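Local coordinates for hypoxanthine-guanine phosphoribosyltransferase (HGPRT) (Schistosoma mansoni, PDB 5IPF), which catalyses the transfer of a phosphoribosyl group from PRPP to hypoxanthine or guanine, yielding IMP or GMP for purine salvage, at residues I161-K166 against K191-R196. Sequence-based numbering, arbitrary orientation.
Sequences IIDTGK and KRTSPR. With IMP (inosinic acid), chain E.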
loop_
_atom_site.group_PDB
_atom_site.type_symbol
_atom_site.label_atom_id
_atom_site.label_comp_id
_atom_site.label_asym_id
_atom_site.label_seq_id
_atom_site.Cartn_x
_atom_site.Cartn_y
_atom_site.Cartn_z
ATOM N N ILE A 161 -14.399 -14.869 -10.950
ATOM C CA ILE A 161 -15.373 -14.256 -11.848
ATOM C C ILE A 161 -16.488 -15.257 -12.119
ATOM O O ILE A 161 -16.252 -16.466 -12.191
ATOM C CB ILE A 161 -14.695 -13.774 -13.157
ATOM C CG1 ILE A 161 -15.690 -13.024 -14.043
ATOM C CG2 ILE A 161 -14.075 -14.941 -13.906
ATOM C CD1 ILE A 161 -15.063 -12.384 -15.260
ATOM N N ILE A 162 -17.709 -14.745 -12.261
ATOM C CA ILE A 162 -18.888 -15.542 -12.582
ATOM C C ILE A 162 -19.331 -15.191 -13.996
ATOM O O ILE A 162 -19.449 -14.007 -14.340
ATOM C CB ILE A 162 -20.028 -15.295 -11.577
ATOM C CG1 ILE A 162 -19.581 -15.639 -10.156
ATOM C CG2 ILE A 162 -21.263 -16.102 -11.954
ATOM C CD1 ILE A 162 -19.291 -17.100 -9.953
ATOM N N ASP A 163 -19.580 -16.214 -14.814
ATOM C CA ASP A 163 -20.054 -15.997 -16.175
ATOM C C ASP A 163 -21.368 -16.735 -16.404
ATOM O O ASP A 163 -22.444 -16.134 -16.335
ATOM C CB ASP A 163 -19.001 -16.447 -17.191
ATOM C CG ASP A 163 -19.450 -16.250 -18.629
ATOM O OD1 ASP A 163 -20.349 -15.418 -18.870
ATOM O OD2 ASP A 163 -18.892 -16.925 -19.521
ATOM N N THR A 164 -21.288 -18.037 -16.679
ATOM C CA THR A 164 -22.500 -18.827 -16.866
ATOM C C THR A 164 -23.127 -19.209 -15.531
ATOM O O THR A 164 -24.354 -19.175 -15.388
ATOM C CB THR A 164 -22.194 -20.081 -17.684
ATOM O OG1 THR A 164 -21.395 -20.981 -16.907
ATOM C CG2 THR A 164 -21.442 -19.713 -18.956
ATOM N N GLY A 165 -22.306 -19.578 -14.548
ATOM C CA GLY A 165 -22.787 -19.930 -13.226
ATOM C C GLY A 165 -22.729 -21.402 -12.881
ATOM O O GLY A 165 -23.045 -21.759 -11.740
ATOM N N LYS A 166 -22.340 -22.274 -13.815
ATOM C CA LYS A 166 -22.304 -23.703 -13.521
ATOM C C LYS A 166 -21.079 -24.078 -12.695
ATOM O O LYS A 166 -21.177 -24.901 -11.774
ATOM C CB LYS A 166 -22.335 -24.511 -14.820
ATOM N N LYS A 191 -20.012 -11.237 -14.958
ATOM C CA LYS A 191 -20.240 -10.904 -16.357
ATOM C C LYS A 191 -21.714 -10.614 -16.604
ATOM O O LYS A 191 -22.590 -11.348 -16.138
ATOM C CB LYS A 191 -19.774 -12.044 -17.263
ATOM C CG LYS A 191 -18.361 -11.885 -17.788
ATOM C CD LYS A 191 -18.004 -13.023 -18.726
ATOM C CE LYS A 191 -16.659 -12.798 -19.393
ATOM N NZ LYS A 191 -16.280 -13.935 -20.278
ATOM N N ARG A 192 -21.982 -9.538 -17.339
ATOM C CA ARG A 192 -23.340 -9.205 -17.747
ATOM C C ARG A 192 -23.731 -10.081 -18.932
ATOM O O ARG A 192 -23.142 -9.975 -20.013
ATOM C CB ARG A 192 -23.434 -7.726 -18.109
ATOM C CG ARG A 192 -24.750 -7.064 -17.745
ATOM C CD ARG A 192 -24.667 -5.583 -18.046
ATOM N NE ARG A 192 -23.333 -5.077 -17.738
ATOM C CZ ARG A 192 -22.847 -3.926 -18.186
ATOM N NH1 ARG A 192 -23.581 -3.149 -18.969
ATOM N NH2 ARG A 192 -21.621 -3.557 -17.853
ATOM N N THR A 193 -24.717 -10.947 -18.727
ATOM C CA THR A 193 -25.150 -11.909 -19.727
ATOM C C THR A 193 -26.523 -11.514 -20.257
ATOM O O THR A 193 -27.312 -10.870 -19.561
ATOM C CB THR A 193 -25.184 -13.323 -19.129
ATOM O OG1 THR A 193 -23.889 -13.648 -18.613
ATOM C CG2 THR A 193 -25.567 -14.367 -20.170
ATOM N N SER A 194 -26.786 -11.873 -21.510
ATOM C CA SER A 194 -28.107 -11.693 -22.101
ATOM C C SER A 194 -28.710 -13.059 -22.439
ATOM O O SER A 194 -28.228 -13.742 -23.342
ATOM C CB SER A 194 -28.026 -10.815 -23.350
ATOM O OG SER A 194 -29.176 -9.997 -23.474
ATOM N N PRO A 195 -29.761 -13.465 -21.706
ATOM C CA PRO A 195 -30.395 -12.706 -20.622
ATOM C C PRO A 195 -29.581 -12.741 -19.333
ATOM O O PRO A 195 -28.637 -13.526 -19.243
ATOM C CB PRO A 195 -31.730 -13.424 -20.437
ATOM C CG PRO A 195 -31.422 -14.836 -20.785
ATOM C CD PRO A 195 -30.410 -14.774 -21.904
ATOM N N ARG A 196 -29.937 -11.894 -18.368
ATOM C CA ARG A 196 -29.176 -11.808 -17.129
ATOM C C ARG A 196 -29.109 -13.170 -16.449
ATOM O O ARG A 196 -30.078 -13.935 -16.456
ATOM C CB ARG A 196 -29.801 -10.776 -16.190
HETATM P P IMP E . -18.883 -20.074 -15.125
HETATM O O1P IMP E . -19.529 -19.233 -14.050
HETATM O O2P IMP E . -18.966 -19.603 -16.557
HETATM O O3P IMP E . -19.504 -21.449 -15.061
HETATM O "O5'" IMP E . -17.329 -20.194 -14.782
HETATM C "C5'" IMP E . -16.350 -19.960 -15.788
HETATM C "C4'" IMP E . -14.964 -20.394 -15.370
HETATM O "O4'" IMP E . -13.999 -19.778 -16.250
HETATM C "C3'" IMP E . -14.532 -20.012 -13.965
HETATM O "O3'" IMP E . -13.521 -20.914 -13.517
HETATM C "C2'" IMP E . -13.924 -18.623 -14.163
HETATM O "O2'" IMP E . -12.902 -18.301 -13.244
HETATM C "C1'" IMP E . -13.388 -18.671 -15.605
HETATM N N9 IMP E . -13.713 -17.469 -16.381
HETATM C C8 IMP E . -14.969 -17.105 -16.794
HETATM N N7 IMP E . -14.884 -15.946 -17.481
HETATM C C5 IMP E . -13.591 -15.562 -17.518
HETATM C C6 IMP E . -12.965 -14.461 -18.089
HETATM O O6 IMP E . -13.617 -13.650 -18.746
HETATM N N1 IMP E . -11.598 -14.319 -17.967
HETATM C C2 IMP E . -10.866 -15.268 -17.282
HETATM N N3 IMP E . -11.496 -16.359 -16.718
HETATM C C4 IMP E . -12.840 -16.508 -16.832
#
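The D163 carboxylate is crossed on one face by the aliphatic chain of K191. K191 CD sits over that face, 3.5 Å from D163 CG. The phosphate oxygen O2P of IMP lies on the other side of the carboxylate plane, well tilted from the normal. A second flat group, the hypoxanthine base, rests one face on I161. I161 CG2 lies over the base, 3.5 Å from C4 of IMP. I161 CD1 is on the same side but past the rim of the ring, nearest O6. K191 comes in at the edge of the base that carries O6 and N7. Its chain is extended beyond CG, which brings NZ to O6 of IMP at 3.1 Å, a weak hydrogen bond.

The backbones are joined by K191 N to I162 O, 2.9 Å and nearly straight (165°). This bond belongs to the parallel pairing of strands 161-162 and 189-191. T193 OG1 is more distant, 3.7 Å from D163 O.

Residues 163-166 belong to the phosphate-binding loop of the PRPP motif of type I phosphoribosyltransferases; T167 OG1 also binds IMP. D163 N and G165 N both donate to O1P of IMP, and T164 N donates to O2P at 2.8 Å. G165 is the N-cap of helix 166-175, so the helix start probably helps stabilise the phosphate charge.

D163 OD2 and K191 NZ are 4.0 Å apart, too far for a salt bridge. Their proximity may still steady the ammonium group electrostatically. The NZ contact is consistent with recognition of the 6-oxo group shared by hypoxanthine and guanine.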